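Local coordinates for protein CCMAN5 (Cellulosimicrobium cellulans, PDB 2XSG) that probably hydrolyses alpha-mannosidic linkages as a family 92 glycoside hydrolase, an enzyme used to uncover mannose-6-phosphate on yeast-made glycoproteins, at residues 450-455 with 512-517. Sequence-based numbering, arbitrary orientation.
Sequences YVAGNP and LTPRAA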
loop_
_atom_site.group_PDB
_atom_site.type_symbol
_atom_site.label_atom_id
_atom_site.label_comp_id
_atom_site.label_asym_id
_atom_site.label_seq_id
_atom_site.Cartn_x
_atom_site.Cartn_y
_atom_site.Cartn_z
ATOM N N TYR A 450 -2.725 26.467 18.079
ATOM C CA TYR A 450 -2.697 24.995 18.183
ATOM C C TYR A 450 -3.989 24.407 18.772
ATOM O O TYR A 450 -4.748 25.094 19.463
ATOM C CB TYR A 450 -1.494 24.519 19.013
ATOM C CG TYR A 450 -1.494 25.086 20.416
ATOM C CD1 TYR A 450 -2.121 24.411 21.466
ATOM C CD2 TYR A 450 -0.895 26.319 20.686
ATOM C CE1 TYR A 450 -2.135 24.941 22.755
ATOM C CE2 TYR A 450 -0.900 26.854 21.974
ATOM C CZ TYR A 450 -1.525 26.170 22.996
ATOM O OH TYR A 450 -1.526 26.716 24.264
ATOM N N VAL A 451 -4.221 23.126 18.514
ATOM C CA VAL A 451 -5.366 22.420 19.094
ATOM C C VAL A 451 -5.004 21.991 20.522
ATOM O O VAL A 451 -4.034 21.256 20.724
ATOM C CB VAL A 451 -5.765 21.196 18.233
ATOM C CG1 VAL A 451 -7.050 20.547 18.769
ATOM C CG2 VAL A 451 -5.933 21.609 16.761
ATOM N N ALA A 452 -5.779 22.471 21.500
ATOM C CA ALA A 452 -5.537 22.206 22.924
ATOM C C ALA A 452 -5.497 20.716 23.253
ATOM O O ALA A 452 -6.427 19.983 22.923
ATOM C CB ALA A 452 -6.610 22.907 23.785
ATOM N N GLY A 453 -4.430 20.271 23.915
ATOM C CA GLY A 453 -4.299 18.857 24.306
ATOM C C GLY A 453 -4.222 17.833 23.172
ATOM O O GLY A 453 -4.310 16.622 23.411
ATOM N N ASN A 454 -4.049 18.300 21.940
ATOM C CA ASN A 454 -4.026 17.402 20.784
ATOM C C ASN A 454 -2.813 17.682 19.870
ATOM O O ASN A 454 -2.967 18.221 18.786
ATOM C CB ASN A 454 -5.358 17.473 20.012
ATOM C CG ASN A 454 -5.593 16.261 19.106
ATOM O OD1 ASN A 454 -4.658 15.600 18.660
ATOM N ND2 ASN A 454 -6.855 15.970 18.838
ATOM N N PRO A 455 -1.599 17.315 20.323
ATOM C CA PRO A 455 -0.411 17.624 19.526
ATOM C C PRO A 455 -0.429 16.929 18.159
ATOM O O PRO A 455 0.123 17.453 17.199
ATOM C CB PRO A 455 0.753 17.126 20.406
ATOM C CG PRO A 455 0.137 16.115 21.318
ATOM C CD PRO A 455 -1.254 16.615 21.574
ATOM N N LEU A 512 7.987 17.867 20.953
ATOM C CA LEU A 512 6.545 17.915 20.839
ATOM C C LEU A 512 5.919 17.431 22.143
ATOM O O LEU A 512 6.233 16.335 22.618
ATOM C CB LEU A 512 6.084 17.041 19.674
ATOM C CG LEU A 512 4.571 16.970 19.403
ATOM C CD1 LEU A 512 4.016 18.314 18.861
ATOM C CD2 LEU A 512 4.267 15.854 18.427
ATOM N N THR A 513 5.048 18.268 22.705
ATOM C CA THR A 513 4.392 18.041 23.998
ATOM C C THR A 513 2.954 18.608 23.955
ATOM O O THR A 513 2.743 19.689 23.405
ATOM C CB THR A 513 5.193 18.741 25.138
ATOM O OG1 THR A 513 6.540 18.286 25.116
ATOM C CG2 THR A 513 4.624 18.445 26.516
ATOM N N PRO A 514 1.958 17.885 24.521
ATOM C CA PRO A 514 0.620 18.464 24.529
ATOM C C PRO A 514 0.585 19.755 25.379
ATOM O O PRO A 514 1.276 19.864 26.404
ATOM C CB PRO A 514 -0.232 17.366 25.173
ATOM C CG PRO A 514 0.743 16.630 26.053
ATOM C CD PRO A 514 1.994 16.596 25.228
ATOM N N ARG A 515 -0.224 20.707 24.944
ATOM C CA ARG A 515 -0.288 22.016 25.577
ATOM C C ARG A 515 -1.735 22.387 25.809
ATOM O O ARG A 515 -2.570 22.269 24.911
ATOM C CB ARG A 515 0.386 23.053 24.691
ATOM C CG ARG A 515 1.065 24.173 25.445
ATOM C CD ARG A 515 1.528 25.278 24.494
ATOM N NE ARG A 515 2.166 26.363 25.246
ATOM C CZ ARG A 515 2.958 27.295 24.724
ATOM N NH1 ARG A 515 3.233 27.309 23.422
ATOM N NH2 ARG A 515 3.476 28.218 25.518
ATOM N N ALA A 516 -2.021 22.827 27.036
ATOM C CA ALA A 516 -3.360 23.197 27.453
ATOM C C ALA A 516 -3.819 24.484 26.751
ATOM O O ALA A 516 -3.008 25.211 26.154
ATOM C CB ALA A 516 -3.414 23.357 28.984
ATOM N N ALA A 517 -5.117 24.757 26.831
ATOM C CA ALA A 517 -5.677 25.981 26.268
ATOM C C ALA A 517 -4.978 27.247 26.786
ATOM O O ALA A 517 -4.691 28.148 26.005
ATOM C CB ALA A 517 -7.188 26.042 26.495
HETATM O O HOH W 1 -1.407 20.244 22.017
#
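Tyr450 and Arg515 illustrate how a phenol can pack along an arginine chain and, at its tip, bond a backbone carbonyl of the facing loop. With chi1 at 59°, CG of Tyr450 sits between its backbone N and carbonyl carbon, which brings the ring's edge up to the 515-516 backbone, where Tyr450 OH donates to Ala516 O at 2.8 Å, an acceptor lying in the ring plane. The two side chains cross at about a right angle, with ring and guanidinium planes nearly parallel (8° apart): Arg515 CB meets Tyr450 CE1 at 3.7 Å, CG comes next to the hydroxyl oxygen, CD packs 3.5 Å from Tyr450 CZ, and beyond it the guanidinium runs on, with NE hydrogen-bonded to Gly519 O and NH1 to Lys494 O, and Trp521 in a cation-pi contact. A phenylalanine in place of Tyr450 would probably keep much of this packing but leave Ala516 O without its hydroxyl donor. Next along, Gly453 N donates to Arg515 O (2.9 Å) from above the carbonyl plane, and one water links Val451 O to Arg515 N. Pro455 CD rests 3.8 Å from Pro514 CB, while Pro455 CB touches Leu512 CD1, beside Leu539. The geometry is that of a type II beta turn, Val451 to Asn454, running into an N-cap: Asn454 caps helix 455-474 in the GH92 catalytic domain.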